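Local coordinates for hypothetical protein BA_2335 (PDB 4H4N) that is of unknown function, a small all-beta protein of Bacillus anthracis in which a two-stranded sheet packs on a three-stranded antiparallel one, at residues V13-L19 and S35-S41; P8-K12 and Y54-T59. All coordinates share one frame; numbering follows the deposited sequence. Where two conformers were deposited one is given.

Interaction 1 (V13-L19 and S35-S41); sequences VPPNSKL and SIINQLS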
# COMPACT_ATOMS: atom_id res chain seq x y z
N VAL A 13 8.25 0.69 0.56
CA VAL A 13 7.97 1.16 -0.77
C VAL A 13 9.29 1.17 -1.53
O VAL A 13 10.24 1.84 -1.13
CB VAL A 13 7.34 2.54 -0.79
CG1 VAL A 13 6.91 2.91 -2.20
CG2 VAL A 13 6.16 2.61 0.19
N PRO A 14 9.38 0.44 -2.65
CA PRO A 14 10.64 0.44 -3.38
C PRO A 14 10.99 1.79 -3.96
O PRO A 14 10.14 2.68 -4.05
CB PRO A 14 10.39 -0.58 -4.50
CG PRO A 14 9.29 -1.44 -4.02
CD PRO A 14 8.42 -0.52 -3.21
N PRO A 15 12.25 1.97 -4.35
CA PRO A 15 12.67 3.22 -4.96
C PRO A 15 11.82 3.63 -6.15
O PRO A 15 11.43 2.79 -6.96
CB PRO A 15 14.10 2.93 -5.44
CG PRO A 15 14.58 1.83 -4.54
CD PRO A 15 13.36 1.00 -4.31
N ASN A 16 11.54 4.92 -6.25
CA ASN A 16 10.90 5.45 -7.46
C ASN A 16 9.61 4.73 -7.78
O ASN A 16 9.34 4.41 -8.94
CB ASN A 16 11.89 5.33 -8.64
CG ASN A 16 13.16 6.07 -8.37
OD1 ASN A 16 13.13 7.26 -8.10
ND2 ASN A 16 14.28 5.37 -8.42
N SER A 17 8.79 4.50 -6.76
CA SER A 17 7.61 3.68 -6.92
C SER A 17 6.44 4.19 -6.10
O SER A 17 6.58 4.99 -5.17
CB SER A 17 7.90 2.23 -6.47
OG SER A 17 8.93 1.62 -7.22
N LYS A 18 5.27 3.68 -6.47
CA LYS A 18 4.04 3.82 -5.71
C LYS A 18 3.61 2.43 -5.27
O LYS A 18 3.54 1.51 -6.09
CB LYS A 18 2.94 4.46 -6.56
CG LYS A 18 1.59 4.54 -5.84
CD LYS A 18 0.47 5.09 -6.68
CE LYS A 18 0.66 6.56 -6.91
NZ LYS A 18 -0.61 7.19 -7.41
N LEU A 19 3.35 2.25 -3.99
CA LEU A 19 2.80 1.02 -3.46
C LEU A 19 1.30 1.20 -3.28
O LEU A 19 0.85 2.15 -2.64
CB LEU A 19 3.43 0.68 -2.13
CG LEU A 19 3.13 -0.73 -1.61
CD1 LEU A 19 3.89 -1.79 -2.39
CD2 LEU A 19 3.40 -0.83 -0.12
N SER A 35 -2.59 4.16 -0.98
CA SER A 35 -1.35 4.14 -1.70
C SER A 35 -0.33 5.05 -1.07
O SER A 35 -0.66 5.97 -0.32
CB SER A 35 -1.59 4.47 -3.16
OG SER A 35 -2.11 5.79 -3.30
N ILE A 36 0.92 4.75 -1.37
CA ILE A 36 2.07 5.41 -0.78
C ILE A 36 3.12 5.63 -1.86
O ILE A 36 3.49 4.69 -2.55
CB ILE A 36 2.71 4.56 0.35
CG1 ILE A 36 1.67 4.04 1.36
CG2 ILE A 36 3.83 5.37 1.01
CD1 ILE A 36 2.21 2.94 2.25
N ILE A 37 3.61 6.85 -1.99
CA ILE A 37 4.66 7.12 -2.95
C ILE A 37 6.04 7.19 -2.31
O ILE A 37 6.20 7.61 -1.16
CB ILE A 37 4.41 8.38 -3.79
CG1 ILE A 37 4.39 9.62 -2.94
CG2 ILE A 37 3.15 8.21 -4.63
CD1 ILE A 37 4.29 10.89 -3.74
N ASN A 38 7.04 6.80 -3.08
CA ASN A 38 8.43 6.95 -2.71
C ASN A 38 9.21 7.44 -3.92
O ASN A 38 9.57 6.67 -4.78
CB ASN A 38 9.02 5.65 -2.21
CG ASN A 38 10.48 5.80 -1.85
OD1 ASN A 38 10.97 6.91 -1.64
ND2 ASN A 38 11.19 4.68 -1.80
N GLN A 39 9.47 8.74 -3.93
CA GLN A 39 10.21 9.34 -5.03
C GLN A 39 11.73 9.12 -4.91
O GLN A 39 12.45 9.48 -5.84
CB GLN A 39 9.94 10.85 -5.07
CG GLN A 39 10.61 11.70 -3.97
CD GLN A 39 9.91 11.72 -2.63
OE1 GLN A 39 8.98 10.96 -2.35
NE2 GLN A 39 10.35 12.63 -1.80
N LEU A 40 12.20 8.62 -3.77
CA LEU A 40 13.62 8.48 -3.54
C LEU A 40 14.21 7.28 -4.25
O LEU A 40 13.51 6.37 -4.69
CB LEU A 40 13.88 8.34 -2.04
CG LEU A 40 13.34 9.48 -1.19
CD1 LEU A 40 13.60 9.20 0.28
CD2 LEU A 40 13.93 10.83 -1.61
N SER A 41 15.53 7.27 -4.32
CA SER A 41 16.27 6.21 -4.98
C SER A 41 16.57 5.03 -4.07
O SER A 41 17.19 4.07 -4.52
CB SER A 41 17.58 6.75 -5.54
OG SER A 41 18.50 7.07 -4.51
O HOH W 1 -3.28 5.80 -5.99

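Interaction 2 (P8-K12 and Y54-T59); sequences PIAFK and YTKYET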
# COMPACT_ATOMS: atom_id res chain seq x y z
N PRO A 8 -0.75 0.35 13.61
CA PRO A 8 -0.15 0.67 12.33
C PRO A 8 0.26 -0.58 11.56
O PRO A 8 0.60 -1.60 12.18
CB PRO A 8 1.10 1.46 12.74
CG PRO A 8 0.70 2.14 14.00
CD PRO A 8 -0.16 1.14 14.71
N ILE A 9 0.14 -0.52 10.24
CA ILE A 9 0.66 -1.57 9.36
C ILE A 9 1.78 -0.88 8.58
O ILE A 9 1.57 0.18 8.00
CB ILE A 9 -0.39 -2.17 8.40
CG1 ILE A 9 -1.64 -2.62 9.14
CG2 ILE A 9 0.22 -3.33 7.63
CD1 ILE A 9 -2.80 -2.93 8.20
N ALA A 10 2.97 -1.50 8.58
CA ALA A 10 4.15 -0.93 7.93
C ALA A 10 4.33 -1.55 6.56
O ALA A 10 4.14 -2.75 6.37
CB ALA A 10 5.38 -1.18 8.79
N PHE A 11 4.80 -0.72 5.63
CA PHE A 11 5.05 -1.11 4.24
C PHE A 11 6.37 -0.55 3.75
O PHE A 11 6.71 0.59 4.02
CB PHE A 11 3.94 -0.58 3.34
CG PHE A 11 2.62 -1.17 3.64
CD1 PHE A 11 2.30 -2.41 3.13
CD2 PHE A 11 1.72 -0.53 4.44
CE1 PHE A 11 1.10 -3.01 3.43
CE2 PHE A 11 0.50 -1.10 4.73
CZ PHE A 11 0.19 -2.35 4.23
N LYS A 12 7.11 -1.36 3.01
CA LYS A 12 8.33 -0.91 2.36
C LYS A 12 8.00 -0.54 0.93
O LYS A 12 7.52 -1.37 0.16
CB LYS A 12 9.40 -2.00 2.39
CG LYS A 12 10.71 -1.55 1.78
CD LYS A 12 11.83 -2.53 2.06
CE LYS A 12 11.58 -3.88 1.42
NZ LYS A 12 12.62 -4.86 1.76
N TYR A 54 -10.82 -5.27 8.02
CA TYR A 54 -10.46 -6.02 6.82
C TYR A 54 -10.15 -7.46 7.16
O TYR A 54 -9.85 -7.80 8.29
CB TYR A 54 -9.24 -5.38 6.11
CG TYR A 54 -7.93 -5.56 6.84
CD1 TYR A 54 -7.55 -4.70 7.86
CD2 TYR A 54 -7.08 -6.61 6.53
CE1 TYR A 54 -6.37 -4.89 8.53
CE2 TYR A 54 -5.89 -6.80 7.20
CZ TYR A 54 -5.54 -5.95 8.20
OH TYR A 54 -4.35 -6.15 8.87
N THR A 55 -10.20 -8.31 6.14
CA THR A 55 -9.84 -9.70 6.26
C THR A 55 -8.39 -9.96 5.83
O THR A 55 -7.66 -10.67 6.53
CB THR A 55 -10.84 -10.56 5.48
OG1 THR A 55 -12.17 -10.33 6.01
CG2 THR A 55 -10.50 -12.00 5.56
N LYS A 56 -8.00 -9.42 4.68
CA LYS A 56 -6.60 -9.48 4.27
C LYS A 56 -6.31 -8.26 3.41
O LYS A 56 -7.23 -7.54 3.01
CB LYS A 56 -6.26 -10.74 3.48
CG LYS A 56 -6.86 -10.78 2.11
CD LYS A 56 -6.14 -11.77 1.20
CE LYS A 56 -6.72 -11.74 -0.20
NZ LYS A 56 -5.94 -12.66 -1.09
N TYR A 57 -5.03 -8.01 3.18
CA TYR A 57 -4.63 -7.02 2.21
C TYR A 57 -3.66 -7.67 1.23
O TYR A 57 -3.04 -8.69 1.52
CB TYR A 57 -4.02 -5.76 2.86
CG TYR A 57 -2.70 -5.98 3.54
CD1 TYR A 57 -1.53 -6.02 2.81
CD2 TYR A 57 -2.62 -6.15 4.90
CE1 TYR A 57 -0.31 -6.27 3.40
CE2 TYR A 57 -1.39 -6.37 5.52
CZ TYR A 57 -0.24 -6.43 4.76
OH TYR A 57 0.97 -6.65 5.39
N GLU A 58 -3.54 -7.04 0.07
CA GLU A 58 -2.50 -7.38 -0.91
C GLU A 58 -1.87 -6.08 -1.37
O GLU A 58 -2.45 -5.00 -1.24
CB GLU A 58 -3.07 -8.13 -2.10
CG GLU A 58 -3.76 -9.42 -1.74
CD GLU A 58 -2.85 -10.56 -1.30
OE1 GLU A 58 -1.61 -10.44 -1.32
OE2 GLU A 58 -3.42 -11.61 -0.92
N THR A 59 -0.67 -6.17 -1.92
CA THR A 59 0.06 -5.02 -2.39
C THR A 59 0.47 -5.17 -3.84
O THR A 59 0.70 -6.28 -4.35
CB THR A 59 1.31 -4.75 -1.54
OG1 THR A 59 2.22 -5.83 -1.66
CG2 THR A 59 0.96 -4.57 -0.09

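Interaction 1 (V13-L19 and S35-S41)
The buried amide of Asn38 meets the backbone of Val13 and Pro14, where the chain enters the turn before strand 17-24. With CG anti to the backbone N (chi1 179°), ND2 comes to 3.1 Å from Val13 O, approaching from above the carbonyl plane rather than within it, and makes a weaker bond to Pro14 O; its strongest partner is Thr42 O, just beyond segment 35-41. Asn38 OD1 accepts from Leu40 N at 3.0 Å, closing an Asx turn, so both ends of the amide are used. Asparagine suits the place because a short amide can both donate and accept next to the backbone. Pro14 to Ser17 form a type II turn, and Asn16 and Ser17 together oppose Asn38 in a G1 beta bulge. Beyond it strands 17-24 and 30-38 pair antiparallel: Asn38 N lies 2.8 Å from Ser17 O, and Leu19 N 2.8 Å from Ile36 O.

Packing is close on the face carrying Asn38 and Ile36. Val13 CG1 rests 3.5 Å from Asn38 CB, while the other branch, CG2, meets Ile36 CG2 at 3.7 Å; branching at CB lets Val13 and Ile36 each present a methyl close to the backbone. The face of Lys18 and Ile37 is looser and more exposed. There Lys18, bent at chi3 (-71°), lays its methylene CE 3.8 Å from Ile37 CG2, and a water bonded to Ser35 OG makes a weak bond with the lysine NZ. The chemistry implies a hairpin end joined by backbone bonds, with the amide bonds and Val13 contacts on its buried face, while the Lys18 face keeps aliphatic contact and a water.

Interaction 2 (P8-K12 and Y54-T59)
An edge-to-face pair of rings bridges two strands that run nearly parallel, 16° apart, yet share no hydrogen bond across this contact. The edge of Phe11 is directed at the face of Tyr57, with the planes at 74° and the centroids 5.3 Å apart. Phe11 CE1 comes within 3.6 Å of Tyr57 CE1, and CZ sits over the same tyrosine face, displaced toward its rim. The CB of Tyr57 points toward strand 9-13, and chi1 of 67°, with CG between the backbone N and the carbonyl carbon, sets how the ring is swung against Phe11.

The axes of 9-12 and 56-59 come no closer than 10.7 Å, a spacing suited to side chains meeting between two layers: strand 9-13 pairs with 44-48 in one sheet, and strand 56-63 borders 17-24 in the other. Alternation along strand 9-13 turns Ile9 and Phe11 toward the other sheet, while the small, exposed Ala10 points away from it.

Ile9 divides its two branches between the tyrosines. Its CG2 lies 4.0 Å from Tyr57 CE2, and its CD1 reaches the phenol end of Tyr54, 3.6 Å from OH. Tyr54 in turn packs edge-to-face with Phe23. At the other end the methyl of Thr59, CG2, lies 3.9 Å from Phe11 CE1.

The two interactions lie on opposite sides of the chain's centre, their own centres about 16 Å apart. Segment 8-12 comes first along the chain and runs straight into 13-19; then follow 35-41 and finally 54-59, so interaction 2 brackets interaction 1 in sequence. Interaction 1 joins neighbouring strands 17-24 and 30-38 of the three-stranded sheet, whereas interaction 2 spans from strand 9-13 to 56-63, that sheet's other outer strand. They touch through Leu19, whose CD2 lies 3.5 Å from Phe11 CB and whose CD1 packs on Thr59, and through Ile36, whose CD1 also packs on Phe11. The two contacts thus appear to share one apolar layer between the sheets of this helix-free chain.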